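Local coordinates for conserved exported protein (PDB 3CLW), which is of uncharacterised function but probably hydrolyses O-glycosidic bonds, as expected for a barrel enzyme related to glycoside hydrolase family 30, at residues D26-A31 with S88-E93; I72-Y77 with F196-F201; I229-D234 with W309-C314; Y279-P284 with D290-I295. All blocks are in the same frame, centred on the assembly; numbering follows the deposited sequence.

Interaction 1: residues D26-A31 with S88-E93; sequences DAWRCA and SWNRTE
W28 lays one face of its indole against the side-chain amide of N90, the two planes stacked 22° apart. The pair joins two loops of the TIM barrel: one follows strand 6-25 and runs into helix 30-36, the other comes after strand 68-71. N90 OD1 hangs over the rim of the ring, 3.2 Å from W28 CD2. Further back along the same side chain, the N90 CB hydrogens make a CH-pi contact, CB standing 3.9 Å from the centroid of the five-membered ring of W28 and only 9° off its normal. N90 can present CB and amide together because CG turns beside its own backbone N (chi1 -64°), and ND2 is held by the carbonyl of F196. The other face of the indole takes the methyl of A27, and R29 NH1 lies in plane at its edge.

Next to this stack, R29 runs at about a right angle to W89, with R29 CG 3.8 Å from W89 CE3; this is aliphatic packing, since the chain then turns away from W89, and R29 NE bonds to the carbonyl of V360. The backbones approach closely without bonding: W28 O and W89 O are both acceptors. Water does the bridging. One molecule lies near W28 O and R91 O, although it has more acceptors around it than protons to give. The other is clearer, accepting from W28 NE1 at 3.0 Å and donating to N90 O at 2.6 Å.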
# COMPACT_ATOMS: atom_id res chain seq x y z
N ASP A 26 7.26 -4.92 3.82
CA ASP A 26 8.54 -5.34 4.40
C ASP A 26 9.61 -5.82 3.39
O ASP A 26 10.66 -6.33 3.77
CB ASP A 26 8.27 -6.44 5.43
CG ASP A 26 8.12 -7.82 4.81
OD1 ASP A 26 8.01 -7.96 3.57
OD2 ASP A 26 8.13 -8.80 5.60
N ALA A 27 9.32 -5.67 2.10
CA ALA A 27 10.05 -6.45 1.08
C ALA A 27 11.54 -6.10 1.04
O ALA A 27 11.92 -4.90 1.18
CB ALA A 27 9.43 -6.25 -0.26
N TRP A 28 12.37 -7.13 0.87
CA TRP A 28 13.80 -6.99 0.55
C TRP A 28 14.67 -6.54 1.72
O TRP A 28 15.53 -7.29 2.15
CB TRP A 28 14.03 -6.09 -0.65
CG TRP A 28 13.35 -6.55 -1.90
CD1 TRP A 28 12.86 -7.81 -2.18
CD2 TRP A 28 13.09 -5.75 -3.06
NE1 TRP A 28 12.30 -7.82 -3.45
CE2 TRP A 28 12.44 -6.57 -4.00
CE3 TRP A 28 13.37 -4.42 -3.39
CZ2 TRP A 28 12.05 -6.10 -5.25
CZ3 TRP A 28 13.00 -3.95 -4.67
CH2 TRP A 28 12.35 -4.79 -5.57
N ARG A 29 14.38 -5.36 2.27
CA ARG A 29 15.27 -4.69 3.22
C ARG A 29 15.06 -5.00 4.70
O ARG A 29 16.02 -5.06 5.47
CB ARG A 29 15.32 -3.18 2.90
CG ARG A 29 15.73 -3.04 1.44
CD ARG A 29 15.92 -1.64 0.97
NE ARG A 29 14.73 -1.07 0.37
CZ ARG A 29 14.43 -1.03 -0.92
NH1 ARG A 29 15.18 -1.60 -1.85
NH2 ARG A 29 13.33 -0.41 -1.28
N CYS A 30 13.81 -5.22 5.08
CA CYS A 30 13.45 -5.49 6.46
C CYS A 30 14.04 -6.80 6.98
O CYS A 30 14.30 -6.94 8.20
CB CYS A 30 11.92 -5.44 6.63
SG CYS A 30 11.33 -3.71 6.50
N ALA A 31 14.27 -7.74 6.07
CA ALA A 31 14.99 -8.97 6.46
C ALA A 31 16.38 -8.60 7.04
O ALA A 31 16.84 -9.22 8.00
CB ALA A 31 15.12 -9.92 5.27
N SER A 88 21.90 -9.71 -3.67
CA SER A 88 21.70 -10.23 -2.33
C SER A 88 20.59 -9.54 -1.56
O SER A 88 20.05 -10.13 -0.62
CB SER A 88 23.02 -10.21 -1.55
OG SER A 88 23.45 -8.88 -1.35
N TRP A 89 20.25 -8.31 -1.93
CA TRP A 89 19.16 -7.60 -1.27
C TRP A 89 17.79 -8.28 -1.47
O TRP A 89 16.97 -8.36 -0.55
CB TRP A 89 19.06 -6.19 -1.83
CG TRP A 89 20.01 -5.17 -1.26
CD1 TRP A 89 21.08 -4.59 -1.91
CD2 TRP A 89 19.97 -4.60 0.05
NE1 TRP A 89 21.70 -3.69 -1.06
CE2 TRP A 89 21.04 -3.67 0.14
CE3 TRP A 89 19.13 -4.78 1.17
CZ2 TRP A 89 21.28 -2.92 1.29
CZ3 TRP A 89 19.36 -4.03 2.30
CH2 TRP A 89 20.43 -3.11 2.36
N ASN A 90 17.56 -8.74 -2.70
CA ASN A 90 16.21 -9.05 -3.18
C ASN A 90 15.87 -10.54 -3.20
O ASN A 90 14.77 -10.91 -3.61
CB ASN A 90 16.01 -8.46 -4.57
CG ASN A 90 16.06 -6.94 -4.56
OD1 ASN A 90 16.19 -6.32 -3.53
ND2 ASN A 90 15.96 -6.36 -5.72
N ARG A 91 16.82 -11.36 -2.74
CA ARG A 91 16.61 -12.79 -2.56
C ARG A 91 15.83 -13.04 -1.29
O ARG A 91 15.94 -12.26 -0.32
CB ARG A 91 17.97 -13.52 -2.47
CG ARG A 91 18.59 -13.78 -3.84
CD ARG A 91 20.05 -14.20 -3.71
NE ARG A 91 20.72 -14.08 -5.00
CZ ARG A 91 22.00 -13.72 -5.16
NH1 ARG A 91 22.80 -13.43 -4.12
NH2 ARG A 91 22.46 -13.64 -6.38
N THR A 92 15.04 -14.11 -1.28
CA THR A 92 14.22 -14.47 -0.11
C THR A 92 14.46 -15.92 0.27
O THR A 92 14.69 -16.76 -0.61
CB THR A 92 12.67 -14.30 -0.40
OG1 THR A 92 12.23 -15.26 -1.38
CG2 THR A 92 12.35 -12.93 -0.92
N GLU A 93 14.40 -16.22 1.56
CA GLU A 93 14.32 -17.59 1.97
C GLU A 93 12.92 -18.19 1.69
O GLU A 93 12.01 -17.48 1.28
CB GLU A 93 14.64 -17.72 3.46
CG GLU A 93 16.05 -17.23 3.81
CD GLU A 93 16.30 -17.27 5.28
OE1 GLU A 93 15.76 -16.42 6.00
OE2 GLU A 93 17.00 -18.20 5.71
O HOH W 1 12.54 -10.53 -4.79
O HOH W 2 15.77 -10.22 1.49

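Interaction 2: residues I72-Y77 with F196-F201; sequences IGAGSY and FQEGSF
Two loops from the same end of the TIM barrel, one following strand 68-71 and the other following strand 178-182, are tied together here around the buried carboxylate of E198. Its chain is fully extended beyond CG and pushes the acid group straight into the bend formed by A74, G75 and S76. S76 OG donates to E198 OE1 at 2.7 Å, reaching the oxygen on its anti side and 19° out of the carboxylate plane. The serine hydroxyl gets there with chi1 at 52°, which sets OG between its backbone N and carbonyl carbon.

T92 OG1 also approaches E198 OE1, but so closely that the details of that meeting are doubtful, and S76 remains the firm hydroxyl donor. T92 is tied into the same bend through its backbone and side chain: T92 OG1 accepts from the N-H of A74, while S76 OG accepts from the N-H of T92. The S76 bond on OE1 and a water on OE2 hold the two carboxylate oxygens at separate points.

The methyl of A74 lies against the carboxylate, with A74 CB 3.6 Å from E198 OE2. G75, at positive phi, carries the chain round between A74 and S76, and G75 N comes no nearer than 3.9 Å to E198 OE1. E198 OE2 relies on that water for its link to the facing loop: the molecule donates both to E198 OE2 at 2.8 Å and to I72 O at 2.7 Å.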
# COMPACT_ATOMS: atom_id res chain seq x y z
N ILE A 72 6.23 -13.25 1.81
CA ILE A 72 6.51 -14.64 2.01
C ILE A 72 7.46 -15.06 0.89
O ILE A 72 7.15 -14.95 -0.31
CB ILE A 72 5.21 -15.48 2.03
CG1 ILE A 72 4.30 -15.02 3.20
CG2 ILE A 72 5.52 -16.95 2.11
CD1 ILE A 72 4.93 -15.12 4.60
N GLY A 73 8.65 -15.50 1.29
CA GLY A 73 9.70 -15.86 0.35
C GLY A 73 9.47 -17.12 -0.48
O GLY A 73 8.76 -18.03 -0.08
N ALA A 74 10.15 -17.17 -1.61
CA ALA A 74 9.95 -18.19 -2.63
C ALA A 74 11.25 -18.97 -2.75
O ALA A 74 11.36 -19.90 -3.55
CB ALA A 74 9.56 -17.53 -3.96
N GLY A 75 12.26 -18.56 -1.97
CA GLY A 75 13.50 -19.30 -1.84
C GLY A 75 14.55 -19.02 -2.90
O GLY A 75 15.40 -19.85 -3.19
N SER A 76 14.51 -17.84 -3.50
CA SER A 76 15.57 -17.48 -4.41
C SER A 76 16.93 -17.41 -3.67
O SER A 76 17.98 -17.48 -4.29
CB SER A 76 15.26 -16.16 -5.10
OG SER A 76 14.95 -15.15 -4.17
N TYR A 77 16.91 -17.31 -2.35
CA TYR A 77 18.12 -17.36 -1.56
C TYR A 77 18.70 -18.78 -1.48
O TYR A 77 19.88 -18.98 -1.77
CB TYR A 77 17.92 -16.77 -0.16
CG TYR A 77 19.14 -16.93 0.73
CD1 TYR A 77 20.20 -16.01 0.66
CD2 TYR A 77 19.26 -18.01 1.61
CE1 TYR A 77 21.33 -16.14 1.45
CE2 TYR A 77 20.39 -18.16 2.40
CZ TYR A 77 21.44 -17.21 2.31
OH TYR A 77 22.59 -17.33 3.11
N PHE A 196 16.30 -9.07 -11.44
CA PHE A 196 16.59 -8.20 -10.27
C PHE A 196 15.77 -8.61 -9.03
O PHE A 196 16.01 -8.16 -7.92
CB PHE A 196 16.34 -6.72 -10.70
CG PHE A 196 16.54 -5.69 -9.59
CD1 PHE A 196 17.82 -5.43 -9.08
CD2 PHE A 196 15.46 -4.95 -9.11
CE1 PHE A 196 18.01 -4.47 -8.05
CE2 PHE A 196 15.64 -3.99 -8.10
CZ PHE A 196 16.92 -3.75 -7.57
N GLN A 197 14.84 -9.54 -9.22
CA GLN A 197 13.66 -9.67 -8.38
C GLN A 197 12.86 -10.93 -8.73
O GLN A 197 12.77 -11.28 -9.91
CB GLN A 197 12.77 -8.46 -8.68
CG GLN A 197 11.82 -8.20 -7.65
CD GLN A 197 10.64 -7.37 -8.12
OE1 GLN A 197 10.80 -6.36 -8.78
NE2 GLN A 197 9.46 -7.77 -7.69
N GLU A 198 12.25 -11.55 -7.73
CA GLU A 198 11.25 -12.61 -7.92
C GLU A 198 10.00 -12.09 -8.64
O GLU A 198 9.57 -10.96 -8.44
CB GLU A 198 10.82 -13.18 -6.57
CG GLU A 198 11.95 -13.81 -5.76
CD GLU A 198 11.51 -14.35 -4.41
OE1 GLU A 198 12.31 -15.10 -3.79
OE2 GLU A 198 10.37 -14.02 -3.95
N GLY A 199 9.41 -12.93 -9.49
CA GLY A 199 8.21 -12.50 -10.22
C GLY A 199 7.60 -13.58 -11.07
O GLY A 199 8.23 -14.61 -11.37
N SER A 200 6.34 -13.35 -11.44
CA SER A 200 5.67 -14.11 -12.50
C SER A 200 4.49 -13.39 -13.16
O SER A 200 3.60 -12.86 -12.49
CB SER A 200 5.20 -15.50 -12.03
OG SER A 200 4.75 -16.25 -13.17
N PHE A 201 4.50 -13.41 -14.48
CA PHE A 201 3.31 -13.17 -15.30
C PHE A 201 2.23 -14.15 -14.88
O PHE A 201 2.52 -15.24 -14.41
CB PHE A 201 3.67 -13.39 -16.78
CG PHE A 201 2.49 -13.28 -17.71
CD1 PHE A 201 1.96 -12.03 -18.05
CD2 PHE A 201 1.91 -14.42 -18.26
CE1 PHE A 201 0.89 -11.93 -18.92
CE2 PHE A 201 0.82 -14.31 -19.14
CZ PHE A 201 0.32 -13.07 -19.46
O HOH W 3 7.86 -13.99 -2.76

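Interaction 3: residues I229-D234 with W309-C314; sequences IPEVGD and WASEYC
E231 sends its side chain inward from strand 226-232 to S311, next along the chain after A310 of strand 307-310; these are two parallel strands of the TIM barrel with strand 270-276 between them. CB leaves a backbone in the left-handed region, phi 58°, just after the cis peptide that precedes P230. CB and CG stay clear of the facing segment; at CG the chain bends, chi2 being -92°, and this swings the carboxylate across toward the serine. CD ends up 3.6 Å from S311 OG. At the tip, E231 OE2 accepts a hydrogen bond from S311 OG at 2.6 Å, the hydroxyl coming from above the carboxylate plane, 47° out of it.

The same oxygen is also bonded to H277 NE2, whose residue follows strand 270-276 and packs on S311. OE1 turns to other partners, a salt bridge to R69 NH2 and a hydrogen bond to S182 OG. One buried carboxylate is therefore gripped by residues from four other strands or strand ends of the barrel, and R69 would be expected to stabilise its negative charge.

E312 follows S311 on the C-terminal side of strand 307-310, consistent with the place where related glycosidases carry their nucleophile. With E231 OE2 and E312 OE1 5.6 Å apart, the two acids are near each other but do not touch. S311 adds its methylene to the contact, with CB 3.3 Å from E231 OE2.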
# COMPACT_ATOMS: atom_id res chain seq x y z
N ILE A 229 -6.75 -10.20 -4.72
CA ILE A 229 -6.20 -10.16 -6.08
C ILE A 229 -6.65 -8.85 -6.70
O ILE A 229 -7.52 -8.21 -6.17
CB ILE A 229 -6.69 -11.41 -6.92
CG1 ILE A 229 -8.22 -11.44 -7.00
CG2 ILE A 229 -6.18 -12.72 -6.29
CD1 ILE A 229 -8.79 -12.13 -8.21
N PRO A 230 -6.13 -8.48 -7.89
CA PRO A 230 -5.03 -9.10 -8.64
C PRO A 230 -3.66 -8.44 -8.52
O PRO A 230 -2.70 -8.97 -9.08
CB PRO A 230 -5.52 -8.99 -10.08
CG PRO A 230 -6.29 -7.68 -10.08
CD PRO A 230 -6.85 -7.47 -8.69
N GLU A 231 -3.57 -7.30 -7.84
CA GLU A 231 -2.27 -6.60 -7.69
C GLU A 231 -1.65 -6.25 -9.05
O GLU A 231 -0.42 -6.34 -9.24
CB GLU A 231 -1.25 -7.43 -6.88
CG GLU A 231 -1.77 -7.93 -5.55
CD GLU A 231 -1.48 -6.98 -4.38
OE1 GLU A 231 -1.61 -7.44 -3.22
OE2 GLU A 231 -1.12 -5.79 -4.62
N VAL A 232 -2.51 -5.85 -9.99
CA VAL A 232 -2.00 -5.39 -11.30
C VAL A 232 -1.08 -4.15 -11.19
O VAL A 232 -1.35 -3.22 -10.42
CB VAL A 232 -3.14 -5.17 -12.37
CG1 VAL A 232 -3.65 -6.55 -12.94
CG2 VAL A 232 -4.28 -4.32 -11.86
N GLY A 233 -0.00 -4.15 -11.96
CA GLY A 233 0.99 -3.08 -11.88
C GLY A 233 0.52 -1.70 -12.30
O GLY A 233 1.11 -0.69 -11.92
N ASP A 234 -0.54 -1.67 -13.10
CA ASP A 234 -1.07 -0.44 -13.69
C ASP A 234 -2.59 -0.58 -13.64
O ASP A 234 -3.14 -1.64 -14.00
CB ASP A 234 -0.55 -0.29 -15.14
CG ASP A 234 -0.84 1.10 -15.75
OD1 ASP A 234 -1.95 1.65 -15.54
OD2 ASP A 234 0.03 1.64 -16.47
N TRP A 309 -8.68 -1.40 -3.17
CA TRP A 309 -7.44 -1.13 -2.42
C TRP A 309 -6.35 -0.70 -3.40
O TRP A 309 -6.07 -1.39 -4.41
CB TRP A 309 -6.94 -2.37 -1.67
CG TRP A 309 -7.54 -2.64 -0.31
CD1 TRP A 309 -8.74 -2.15 0.19
CD2 TRP A 309 -7.01 -3.51 0.71
NE1 TRP A 309 -8.95 -2.65 1.46
CE2 TRP A 309 -7.91 -3.48 1.80
CE3 TRP A 309 -5.83 -4.30 0.82
CZ2 TRP A 309 -7.70 -4.21 2.96
CZ3 TRP A 309 -5.63 -5.04 1.99
CH2 TRP A 309 -6.56 -4.98 3.04
N ALA A 310 -5.75 0.46 -3.13
CA ALA A 310 -4.51 0.83 -3.83
C ALA A 310 -3.40 0.13 -3.03
O ALA A 310 -3.18 0.40 -1.84
CB ALA A 310 -4.36 2.37 -3.89
N SER A 311 -2.75 -0.86 -3.63
CA SER A 311 -2.00 -1.82 -2.82
C SER A 311 -0.48 -1.78 -3.00
O SER A 311 0.23 -2.60 -2.41
CB SER A 311 -2.51 -3.23 -3.05
OG SER A 311 -2.43 -3.54 -4.45
N GLU A 312 0.01 -0.87 -3.83
CA GLU A 312 1.46 -0.66 -3.97
C GLU A 312 1.74 0.61 -4.71
O GLU A 312 1.16 0.87 -5.74
CB GLU A 312 2.15 -1.82 -4.69
CG GLU A 312 3.68 -1.84 -4.47
CD GLU A 312 4.41 -2.78 -5.40
OE1 GLU A 312 4.17 -4.00 -5.39
OE2 GLU A 312 5.26 -2.28 -6.15
N TYR A 313 2.65 1.41 -4.17
CA TYR A 313 3.22 2.55 -4.89
C TYR A 313 4.59 2.95 -4.32
O TYR A 313 4.84 2.81 -3.12
CB TYR A 313 2.30 3.78 -4.82
CG TYR A 313 2.86 4.94 -5.62
CD1 TYR A 313 2.94 4.88 -7.03
CD2 TYR A 313 3.39 6.07 -4.96
CE1 TYR A 313 3.47 5.92 -7.76
CE2 TYR A 313 3.93 7.12 -5.67
CZ TYR A 313 3.97 7.05 -7.06
OH TYR A 313 4.51 8.10 -7.77
N CYS A 314 5.45 3.46 -5.19
CA CYS A 314 6.63 4.27 -4.80
C CYS A 314 6.97 5.18 -5.98
O CYS A 314 6.50 4.95 -7.10
CB CYS A 314 7.82 3.39 -4.41
SG CYS A 314 8.49 2.42 -5.74

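Interaction 4: residues Y279-P284 with D290-I295; sequences YWSAYP and DIRNRI
R292 grips S281 end-on through two hydrogen bonds, one from each terminal nitrogen. R292 NH1 donates to S281 O at 2.8 Å with an N-H...O angle of 146°, approaching from well above the carbonyl plane. R292 NH2 reaches S281 OG at 3.0 Å, more bent at 134°. Both acceptors are tilted from the guanidinium plane. The hydroxyl takes up its place through chi1 of 65°, and S281 OG is bonded to the carbonyl of D278 as well. NH1 has a further acceptor in L288 O, one turn back along its own helix.

Two aspartates add charge through salt bridges: D278 at NH2 and D345 at NE. In TIM-barrel terms, S281 belongs to the loop that leads from strand 270-276 into helix 285-300, and R292 reaches back from that helix to the loop that precedes it. D345 sits on the adjacent helix 328-347, so this arginine joins two outer helices and a loop.

Apolar contact is slight. The methyl of A282 turns from the helix to pack on Y337 and I341, and the loop then ends at P284, the N-cap residue of helix 285-300. Across the contact itself, I291 CG2 faces S281 CB at 4.1 Å.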
# COMPACT_ATOMS: atom_id res chain seq x y z
N TYR A 279 1.07 2.88 -9.90
CA TYR A 279 2.12 3.15 -10.88
C TYR A 279 1.59 3.63 -12.25
O TYR A 279 0.57 3.16 -12.71
CB TYR A 279 2.97 1.90 -11.07
CG TYR A 279 3.69 1.44 -9.80
CD1 TYR A 279 4.74 2.21 -9.26
CD2 TYR A 279 3.34 0.26 -9.17
CE1 TYR A 279 5.42 1.81 -8.11
CE2 TYR A 279 4.01 -0.16 -8.01
CZ TYR A 279 5.06 0.63 -7.49
OH TYR A 279 5.75 0.25 -6.37
N TRP A 280 2.32 4.57 -12.86
CA TRP A 280 2.07 5.09 -14.23
C TRP A 280 0.74 5.79 -14.46
O TRP A 280 0.35 6.02 -15.60
CB TRP A 280 2.32 4.02 -15.30
CG TRP A 280 3.46 3.16 -14.95
CD1 TRP A 280 3.41 1.83 -14.66
CD2 TRP A 280 4.83 3.57 -14.80
NE1 TRP A 280 4.67 1.37 -14.34
CE2 TRP A 280 5.56 2.41 -14.41
CE3 TRP A 280 5.51 4.79 -14.95
CZ2 TRP A 280 6.95 2.44 -14.18
CZ3 TRP A 280 6.91 4.84 -14.70
CH2 TRP A 280 7.61 3.66 -14.33
N SER A 281 0.04 6.14 -13.41
CA SER A 281 -1.26 6.76 -13.57
C SER A 281 -1.40 7.97 -12.65
O SER A 281 -2.50 8.50 -12.48
CB SER A 281 -2.39 5.74 -13.34
OG SER A 281 -2.44 5.25 -11.99
N ALA A 282 -0.29 8.39 -12.05
CA ALA A 282 -0.33 9.51 -11.07
C ALA A 282 -0.03 10.87 -11.69
O ALA A 282 -0.10 11.89 -11.01
CB ALA A 282 0.59 9.25 -9.90
N TYR A 283 0.30 10.87 -12.98
CA TYR A 283 0.64 12.06 -13.76
C TYR A 283 0.38 11.75 -15.23
O TYR A 283 0.66 10.63 -15.67
CB TYR A 283 2.12 12.39 -13.55
CG TYR A 283 2.60 13.65 -14.25
CD1 TYR A 283 2.54 14.88 -13.61
CD2 TYR A 283 3.10 13.61 -15.56
CE1 TYR A 283 2.97 16.03 -14.21
CE2 TYR A 283 3.54 14.76 -16.19
CZ TYR A 283 3.47 15.97 -15.50
OH TYR A 283 3.90 17.15 -16.09
N PRO A 284 -0.15 12.74 -16.01
CA PRO A 284 -0.59 14.05 -15.54
C PRO A 284 -1.93 13.99 -14.84
O PRO A 284 -2.54 12.92 -14.78
CB PRO A 284 -0.68 14.88 -16.84
CG PRO A 284 -0.99 13.89 -17.88
CD PRO A 284 -0.30 12.61 -17.47
N ASP A 290 -9.26 10.84 -14.17
CA ASP A 290 -10.10 10.03 -15.09
C ASP A 290 -10.05 8.54 -14.77
O ASP A 290 -11.10 7.90 -14.60
CB ASP A 290 -9.65 10.22 -16.54
CG ASP A 290 -10.04 11.58 -17.12
OD1 ASP A 290 -9.55 11.88 -18.24
OD2 ASP A 290 -10.83 12.34 -16.49
N ILE A 291 -8.84 7.97 -14.70
CA ILE A 291 -8.72 6.53 -14.46
C ILE A 291 -9.32 6.12 -13.11
O ILE A 291 -9.99 5.08 -13.03
CB ILE A 291 -7.28 6.01 -14.63
CG1 ILE A 291 -7.29 4.47 -14.71
CG2 ILE A 291 -6.38 6.48 -13.48
CD1 ILE A 291 -6.13 3.88 -15.43
N ARG A 292 -9.14 6.94 -12.08
CA ARG A 292 -9.66 6.63 -10.76
C ARG A 292 -11.19 6.77 -10.66
O ARG A 292 -11.86 6.00 -9.95
CB ARG A 292 -8.94 7.47 -9.69
CG ARG A 292 -7.61 6.87 -9.25
CD ARG A 292 -6.59 7.91 -8.80
NE ARG A 292 -5.29 7.25 -8.66
CZ ARG A 292 -4.39 7.15 -9.63
NH1 ARG A 292 -4.60 7.72 -10.81
NH2 ARG A 292 -3.25 6.48 -9.42
N ASN A 293 -11.73 7.77 -11.35
CA ASN A 293 -13.19 7.87 -11.52
C ASN A 293 -13.76 6.67 -12.25
O ASN A 293 -14.79 6.14 -11.88
CB ASN A 293 -13.58 9.15 -12.27
CG ASN A 293 -13.73 10.35 -11.34
OD1 ASN A 293 -14.14 10.20 -10.19
ND2 ASN A 293 -13.43 11.54 -11.86
N ARG A 294 -13.04 6.20 -13.26
CA ARG A 294 -13.48 5.03 -14.00
C ARG A 294 -13.58 3.78 -13.12
O ARG A 294 -14.53 2.99 -13.24
CB ARG A 294 -12.57 4.77 -15.19
CG ARG A 294 -13.30 3.96 -16.26
CD ARG A 294 -12.40 3.65 -17.40
NE ARG A 294 -12.99 2.62 -18.24
CZ ARG A 294 -12.39 2.07 -19.28
NH1 ARG A 294 -11.18 2.46 -19.64
NH2 ARG A 294 -13.02 1.13 -19.99
N ILE A 295 -12.61 3.63 -12.21
CA ILE A 295 -12.58 2.49 -11.29
C ILE A 295 -13.87 2.44 -10.50
O ILE A 295 -14.55 1.41 -10.49
CB ILE A 295 -11.36 2.54 -10.30
CG1 ILE A 295 -10.02 2.44 -11.07
CG2 ILE A 295 -11.50 1.46 -9.24
CD1 ILE A 295 -8.78 2.53 -10.16

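Overall arrangement
Measured centre to centre, interaction 3 lies about 7 Å from the middle of the chain and interactions 1, 2 and 4 about 16 to 19 Å. The touching residues of interactions 2 and 3 are all buried, those of 4 mostly, those of 1 only partly. Interaction 3 is a charged cluster inside the barrel; the others join loops, or a loop and a helix. T92 of interaction 1 meets the loop of interaction 2 at A74, and W28 packs on Q197. Interactions 3 and 4 meet through Y279, whose hydroxyl bonds E312. Acids take part around three contacts: E198 meets a hydroxyl, E231 an arginine and neutral donors, R292 aspartates. Interaction 1 depends on stacking and water.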